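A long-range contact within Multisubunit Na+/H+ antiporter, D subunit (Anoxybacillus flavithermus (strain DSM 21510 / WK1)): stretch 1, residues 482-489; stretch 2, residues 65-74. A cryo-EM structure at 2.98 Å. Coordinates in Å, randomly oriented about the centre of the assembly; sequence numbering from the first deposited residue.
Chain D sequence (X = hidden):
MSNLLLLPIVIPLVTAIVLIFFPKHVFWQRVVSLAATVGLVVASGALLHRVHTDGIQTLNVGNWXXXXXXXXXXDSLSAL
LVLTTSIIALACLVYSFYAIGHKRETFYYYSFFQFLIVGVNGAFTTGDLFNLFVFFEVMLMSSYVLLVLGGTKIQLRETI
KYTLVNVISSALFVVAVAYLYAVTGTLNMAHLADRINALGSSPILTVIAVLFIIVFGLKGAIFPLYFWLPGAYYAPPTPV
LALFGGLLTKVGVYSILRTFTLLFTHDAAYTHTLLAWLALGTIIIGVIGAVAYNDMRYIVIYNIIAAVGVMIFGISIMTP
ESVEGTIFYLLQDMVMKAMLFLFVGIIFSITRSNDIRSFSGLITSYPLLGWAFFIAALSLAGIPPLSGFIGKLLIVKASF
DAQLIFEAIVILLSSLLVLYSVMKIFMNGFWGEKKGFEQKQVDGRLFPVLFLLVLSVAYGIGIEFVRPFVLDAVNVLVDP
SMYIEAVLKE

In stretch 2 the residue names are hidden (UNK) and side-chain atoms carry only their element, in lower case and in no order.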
# COMPACT_ATOMS: atom_id res chain seq x y z
N MET D 482 -32.73 47.47 31.89
CA MET D 482 -31.34 47.27 32.27
C MET D 482 -30.90 45.84 31.97
O MET D 482 -29.74 45.62 31.59
CB MET D 482 -31.16 47.58 33.76
CG MET D 482 -31.40 49.04 34.11
SD MET D 482 -31.25 49.35 35.87
CE MET D 482 -29.49 49.14 36.10
N TYR D 483 -31.81 44.88 32.12
CA TYR D 483 -31.51 43.49 31.79
C TYR D 483 -31.27 43.33 30.29
O TYR D 483 -30.33 42.65 29.88
CB TYR D 483 -32.66 42.59 32.23
CG TYR D 483 -32.40 41.11 32.12
CD1 TYR D 483 -31.82 40.41 33.16
CD2 TYR D 483 -32.72 40.41 30.96
CE1 TYR D 483 -31.59 39.05 33.06
CE2 TYR D 483 -32.47 39.07 30.85
CZ TYR D 483 -31.91 38.39 31.90
OH TYR D 483 -31.68 37.04 31.78
N ILE D 484 -32.11 43.95 29.46
CA ILE D 484 -31.97 43.75 28.02
C ILE D 484 -30.96 44.69 27.39
O ILE D 484 -30.63 44.52 26.21
CB ILE D 484 -33.30 43.93 27.26
CG1 ILE D 484 -33.74 45.39 27.26
CG2 ILE D 484 -34.38 43.05 27.86
CD1 ILE D 484 -34.86 45.69 26.29
N GLU D 485 -30.47 45.70 28.11
CA GLU D 485 -29.31 46.44 27.65
C GLU D 485 -28.02 45.95 28.26
O GLU D 485 -26.95 46.41 27.87
CB GLU D 485 -29.48 47.94 27.93
CG GLU D 485 -30.57 48.60 27.09
CD GLU D 485 -30.68 50.10 27.34
OE1 GLU D 485 -29.96 50.62 28.21
OE2 GLU D 485 -31.50 50.75 26.66
N ALA D 486 -28.10 45.03 29.23
CA ALA D 486 -26.90 44.36 29.70
C ALA D 486 -26.51 43.20 28.80
O ALA D 486 -25.32 43.00 28.52
CB ALA D 486 -27.10 43.85 31.12
N VAL D 487 -27.48 42.43 28.34
CA VAL D 487 -27.19 41.27 27.50
C VAL D 487 -26.95 41.69 26.06
O VAL D 487 -25.86 41.50 25.51
CB VAL D 487 -28.33 40.24 27.60
CG1 VAL D 487 -28.01 39.02 26.78
CG2 VAL D 487 -28.60 39.89 29.03
N LEU D 488 -27.96 42.28 25.44
CA LEU D 488 -27.87 42.72 24.05
C LEU D 488 -27.04 43.99 23.99
O LEU D 488 -27.57 45.10 24.03
CB LEU D 488 -29.26 42.95 23.48
CG LEU D 488 -30.18 41.74 23.38
CD1 LEU D 488 -31.57 42.15 22.97
CD2 LEU D 488 -29.62 40.74 22.40
N LYS D 489 -25.72 43.83 23.89
CA LYS D 489 -24.81 44.96 23.87
C LYS D 489 -24.68 45.54 22.46
O LYS D 489 -23.57 45.80 22.00
CB LYS D 489 -23.45 44.54 24.39
CG LYS D 489 -23.45 44.15 25.86
CD LYS D 489 -22.07 43.73 26.31
CE LYS D 489 -22.07 43.31 27.76
NZ LYS D 489 -20.72 42.85 28.20
N UNK D 65 -21.97 36.35 19.97
CA UNK D 65 -22.78 37.46 20.51
C UNK D 65 -24.08 37.03 21.18
O UNK D 65 -24.39 35.84 21.28
c UNK D 65 -21.93 38.03 18.37
c UNK D 65 -21.62 36.59 18.56
c UNK D 65 -23.05 38.33 19.28
N UNK D 66 -24.83 38.01 21.66
CA UNK D 66 -25.91 37.78 22.61
C UNK D 66 -27.17 37.08 22.08
O UNK D 66 -27.73 36.27 22.83
c UNK D 66 -26.31 39.10 23.27
N UNK D 67 -27.68 37.33 20.86
CA UNK D 67 -28.84 36.53 20.43
C UNK D 67 -28.48 35.10 20.07
O UNK D 67 -29.31 34.20 20.25
c UNK D 67 -29.37 37.29 19.21
c UNK D 67 -28.84 38.63 19.33
c UNK D 67 -27.49 38.47 19.93
N UNK D 68 -27.26 34.85 19.61
CA UNK D 68 -26.99 33.69 18.78
C UNK D 68 -26.32 32.54 19.51
O UNK D 68 -26.30 31.43 18.98
c UNK D 68 -27.85 35.03 16.02
c UNK D 68 -26.13 34.10 17.58
c UNK D 68 -26.71 35.22 16.78
c UNK D 68 -26.62 37.50 16.02
c UNK D 68 -28.38 36.07 15.28
c UNK D 68 -27.76 37.30 15.28
c UNK D 68 -26.10 36.46 16.77
N UNK D 69 -25.77 32.78 20.69
CA UNK D 69 -25.24 31.72 21.52
C UNK D 69 -25.98 31.67 22.85
O UNK D 69 -26.92 32.42 23.09
N UNK D 70 -25.52 30.78 23.71
CA UNK D 70 -26.06 30.70 25.06
C UNK D 70 -25.40 31.77 25.91
O UNK D 70 -24.17 31.89 25.93
c UNK D 70 -26.65 28.28 24.82
c UNK D 70 -26.29 29.25 27.08
c UNK D 70 -25.86 29.30 25.64
c UNK D 70 -26.42 26.85 25.21
N UNK D 71 -26.21 32.57 26.60
CA UNK D 71 -25.72 33.61 27.50
C UNK D 71 -26.16 33.27 28.92
O UNK D 71 -27.32 32.94 29.14
o UNK D 71 -27.66 35.02 27.34
c UNK D 71 -26.25 34.99 27.13
c UNK D 71 -25.97 35.28 25.68
N UNK D 72 -25.23 33.35 29.86
CA UNK D 72 -25.53 33.16 31.26
C UNK D 72 -25.52 34.52 31.95
O UNK D 72 -24.57 35.29 31.80
c UNK D 72 -23.38 30.07 32.13
c UNK D 72 -24.51 32.23 31.91
c UNK D 72 -25.82 30.14 31.76
c UNK D 72 -24.51 30.79 31.44
N UNK D 73 -26.58 34.81 32.69
CA UNK D 73 -26.75 36.11 33.33
C UNK D 73 -26.93 35.89 34.82
O UNK D 73 -27.80 35.13 35.25
c UNK D 73 -28.10 38.20 33.46
c UNK D 73 -27.95 36.88 32.76
c UNK D 73 -27.78 37.10 31.29
N UNK D 74 -26.09 36.55 35.62
CA UNK D 74 -26.25 36.60 37.06
C UNK D 74 -26.54 38.04 37.44
O UNK D 74 -25.68 38.92 37.30
o UNK D 74 -25.20 36.11 39.18
c UNK D 74 -25.01 36.08 37.78

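Position 65 has three side-chain carbons closing a ring onto its own backbone N, and none comes near stretch 1. This closure defines Pro-65.

Position 66 carries a single carbon, CB. It lies 3.3 Å from the backbone O of Val-487, 3.9 Å from Val-487 CG1 and 3.8 Å from Leu-488 CD2. One carbon and nothing beyond it means Ala-66. The CA of Ala-66 is 5.5 Å from the CA of Leu-488, the closest CA-CA pair across the stretches.

Position 67 again has three carbons returning to the backbone N, and one of them, a middle ring atom, touches Leu-488. The residue is Pro-67, and its CG sits 3.8 Å from Leu-488 CD2.

Position 68 shows one carbon followed by a six-carbon ring with no oxygen on it, the pattern of phenylalanine rather than tyrosine. The ring stays out of reach of stretch 1; this is Phe-68. Its N makes a weak hydrogen bond to the O of Pro-65, at 3.5 Å.

Position 69 has no side-chain atoms, so it is Gly-69. Its N also makes a weak hydrogen bond to Pro-65 O, at 3.4 Å, so the loop folds back on itself here with two weak bonds to the same oxygen.

Position 70 has four carbons forked at the first, one arm two carbons long: Ile-70, remote from stretch 1.

Position 71 opens the strand. Its first carbon carries one oxygen and one carbon, and its CA-to-CB bond points toward stretch 1. This is Thr-71, whose OG1 is 4.1 Å from Val-487 CG1, a contact without a hydrogen bond.

Position 72 has four carbons forked at the second, hence Leu-72. Its CA-to-CB bond points away from stretch 1, as expected from strand alternation.

Position 73 bears three carbons, the first carrying the other two, and both tips meet stretch 1. It is Val-73: CG1 lies 3.6 Å from Tyr-483 CE1, at an oblique angle to the ring, and CG2 lies 3.7 Å from Val-487 CG2.

Position 74 has one carbon and then one oxygen, giving Ser-74. Its CA-to-CB bond points away, and its OG is hydrogen-bonded elsewhere in the structure.

The contact is essentially apolar packing, with no hydrogen bond across it and 283 Å² buried in total. Val-487 is central: its CG1 reaches Ala-66 and Thr-71 while CG2 meets Val-73. Tyr-483, one helical turn earlier and linked by the bond from Val-487 N to Tyr-483 O (3.2 Å), extends the packing along Val-73. Leu-488 extends it over Ala-66 and Pro-67.

Stretch 2 65-74: PAPFGITLVS
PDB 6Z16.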